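Local coordinates for transcriptional regulator, LysR family (Eggerthella lenta, PDB 4PZJ), which probably binds cis-regulatory DNA as a LysR-family transcription factor, through the N-terminal helix-turn-helix domain held in this fragment, at the interface of chains A and B. Sequence-based numbering; all coordinates share one arbitrary frame. Chains: chain A/B, Transcriptional regulator, LysR family.

The interface of chains A and B. Residues chain A 1, 43, 45, 47, 60, 64; chain B 62-63, 66-67.
Helix 59-68 of chain B packs against the end of helix 29-43 of chain A, the loop after it, the N-terminal A:Met1 and helix 59-68 of chain A; A:Tyr43 touches B:Leu63 and B:Asp66. B:Leu63 is the central apolar residue of the patch, with 97 Å² of its surface hidden. Its CG is anti to the backbone N (chi1 179°), which projects the branched tip into chain A. There methyl CD1 lies over one face of the A:Tyr43 ring, 3.9 Å from the centroid and offset toward the rim, a CH-pi contact. The selenomethionine A:Met1 brings its terminal CE to 3.7 Å from that same CD1, while the other branch, CD2, reaches A:Val45 CG2 at 4.0 Å. Near CD1 of B:Leu63, A:Leu64 CD1 packs on B:Ala67 CB at 3.6 Å. At the ring's far end the phenol OH of A:Tyr43 donates to carboxylate OD2 of B:Asp66 at 2.5 Å, a short bond using the anti lone pair. OD2 lies in the ring plane at its edge, although the carboxylate is turned 76° from the ring. A phenylalanine in place of A:Tyr43 would probably leave the B:Asp66 carboxylate without its phenol partner. A twofold-related twin repeats the patch at the C-terminal end of each winged helix-turn-helix's recognition helix; helix 59-68 begins the linker helix through which LysR regulators commonly dimerise, so this pairing probably reflects the natural dimer, unproven by the fragment alone.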
HETATM    1  N   MSE A   1      -6.604   9.198   2.788  1.00 63.23           N
HETATM    2  CA  MSE A   1      -7.326   8.158   3.593  1.00 54.19           C
HETATM    3  C   MSE A   1      -7.568   8.712   4.969  1.00 48.76           C
HETATM    4  O   MSE A   1      -6.691   9.339   5.582  1.00 46.07           O
HETATM    5  CB  MSE A   1      -6.612   6.804   3.610  1.00 53.01           C
HETATM    6  CG  MSE A   1      -5.144   6.905   4.021  1.00 50.30           C
HETATM    7 SE   MSE A   1      -4.118   5.277   3.540  1.00 44.71          SE
HETATM    8  CE  MSE A   1      -5.356   4.195   2.480  1.00 47.96           C
ATOM      9  N   TYR A  43      -9.547   1.304  -2.838  1.00 26.28           N
ATOM     10  CA  TYR A  43      -8.272   0.981  -3.466  1.00 26.63           C
ATOM     11  C   TYR A  43      -8.296  -0.265  -4.334  1.00 28.20           C
ATOM     12  O   TYR A  43      -7.408  -0.475  -5.134  1.00 31.74           O
ATOM     13  CB  TYR A  43      -7.136   0.923  -2.417  1.00 26.20           C
ATOM     14  CG  TYR A  43      -6.915   2.314  -1.884  1.00 27.01           C
ATOM     15  CD1 TYR A  43      -6.092   3.201  -2.554  1.00 27.72           C
ATOM     16  CD2 TYR A  43      -7.560   2.750  -0.730  1.00 28.58           C
ATOM     17  CE1 TYR A  43      -5.927   4.493  -2.095  1.00 27.68           C
ATOM     18  CE2 TYR A  43      -7.390   4.049  -0.260  1.00 28.12           C
ATOM     19  CZ  TYR A  43      -6.544   4.896  -0.943  1.00 27.38           C
ATOM     20  OH  TYR A  43      -6.368   6.197  -0.517  1.00 31.08           O
ATOM     21  N   VAL A  45      -8.100  -3.416  -3.513  1.00 26.03           N
ATOM     22  CA  VAL A  45      -7.229  -4.527  -3.099  1.00 27.49           C
ATOM     23  C   VAL A  45      -7.658  -5.003  -1.714  1.00 24.74           C
ATOM     24  O   VAL A  45      -8.069  -4.168  -0.862  1.00 26.50           O
ATOM     25  CB  VAL A  45      -5.731  -4.131  -3.066  1.00 31.59           C
ATOM     26  CG1 VAL A  45      -5.212  -3.851  -4.472  1.00 34.23           C
ATOM     27  CG2 VAL A  45      -5.490  -2.939  -2.148  1.00 31.73           C
ATOM     28  N   LEU A  47      -7.054  -6.317   2.066  1.00 22.25           N
ATOM     29  CA  LEU A  47      -6.027  -6.065   3.089  1.00 20.66           C
ATOM     30  C   LEU A  47      -5.881  -7.251   4.030  1.00 21.65           C
ATOM     31  O   LEU A  47      -4.845  -7.425   4.680  1.00 20.64           O
ATOM     32  CB  LEU A  47      -6.422  -4.797   3.857  1.00 20.67           C
ATOM     33  CG  LEU A  47      -6.364  -3.542   3.019  1.00 21.03           C
ATOM     34  CD1 LEU A  47      -6.981  -2.393   3.828  1.00 21.72           C
ATOM     35  CD2 LEU A  47      -5.000  -3.135   2.474  1.00 22.66           C
ATOM     36  N   ALA A  60      -0.959  -6.544   0.004  1.00 24.43           N
ATOM     37  CA  ALA A  60      -1.306  -5.094   0.061  1.00 23.85           C
ATOM     38  C   ALA A  60      -1.397  -4.606   1.501  1.00 23.18           C
ATOM     39  O   ALA A  60      -1.004  -3.452   1.805  1.00 25.89           O
ATOM     40  CB  ALA A  60      -2.624  -4.833  -0.642  1.00 24.49           C
ATOM     41  N   LEU A  64       0.690  -1.521   3.041  1.00 21.59           N
ATOM     42  CA  LEU A  64       0.009  -0.420   3.765  1.00 21.93           C
ATOM     43  C   LEU A  64       0.630  -0.255   5.154  1.00 23.29           C
ATOM     44  O   LEU A  64       0.927   0.881   5.588  1.00 24.29           O
ATOM     45  CB  LEU A  64      -1.503  -0.681   3.871  1.00 22.13           C
ATOM     46  CG  LEU A  64      -2.321   0.437   4.570  1.00 22.26           C
ATOM     47  CD1 LEU A  64      -2.110   1.790   3.932  1.00 22.04           C
ATOM     48  CD2 LEU A  64      -3.777   0.054   4.554  1.00 22.52           C
TER
ATOM     49  N   ALA B  62      -1.445   3.229  -6.025  1.00 20.84           N
ATOM     50  CA  ALA B  62      -2.272   4.290  -5.458  1.00 19.85           C
ATOM     51  C   ALA B  62      -2.402   4.192  -3.932  1.00 21.39           C
ATOM     52  O   ALA B  62      -2.439   5.213  -3.235  1.00 22.75           O
ATOM     53  CB  ALA B  62      -3.640   4.249  -6.143  1.00 20.84           C
ATOM     54  N   LEU B  63      -2.433   2.974  -3.376  1.00 21.38           N
ATOM     55  CA  LEU B  63      -2.552   2.753  -1.977  1.00 20.35           C
ATOM     56  C   LEU B  63      -1.236   3.222  -1.330  1.00 21.65           C
ATOM     57  O   LEU B  63      -1.256   3.957  -0.347  1.00 24.30           O
ATOM     58  CB  LEU B  63      -2.770   1.268  -1.705  1.00 23.53           C
ATOM     59  CG  LEU B  63      -2.895   0.829  -0.245  1.00 25.80           C
ATOM     60  CD1 LEU B  63      -4.134   1.342   0.437  1.00 29.90           C
ATOM     61  CD2 LEU B  63      -2.789  -0.705  -0.147  1.00 27.65           C
ATOM     62  N   ASP B  66      -1.056   7.159  -1.422  1.00 25.19           N
ATOM     63  CA  ASP B  66      -1.858   7.794  -0.375  1.00 24.44           C
ATOM     64  C   ASP B  66      -1.370   7.493   1.040  1.00 26.94           C
ATOM     65  O   ASP B  66      -1.455   8.320   1.921  1.00 27.27           O
ATOM     66  CB  ASP B  66      -3.337   7.450  -0.559  1.00 25.20           C
ATOM     67  CG  ASP B  66      -3.933   8.054  -1.808  1.00 26.54           C
ATOM     68  OD1 ASP B  66      -3.319   8.934  -2.457  1.00 29.14           O
ATOM     69  OD2 ASP B  66      -5.071   7.653  -2.145  1.00 30.17           O
ATOM     70  N   ALA B  67      -0.849   6.291   1.281  1.00 22.47           N
ATOM     71  CA  ALA B  67      -0.383   5.936   2.621  1.00 26.16           C
ATOM     72  C   ALA B  67       0.826   6.750   3.005  1.00 29.08           C
ATOM     73  O   ALA B  67       0.988   7.111   4.164  1.00 33.24           O
ATOM     74  CB  ALA B  67      -0.018   4.460   2.665  1.00 23.68           C
TER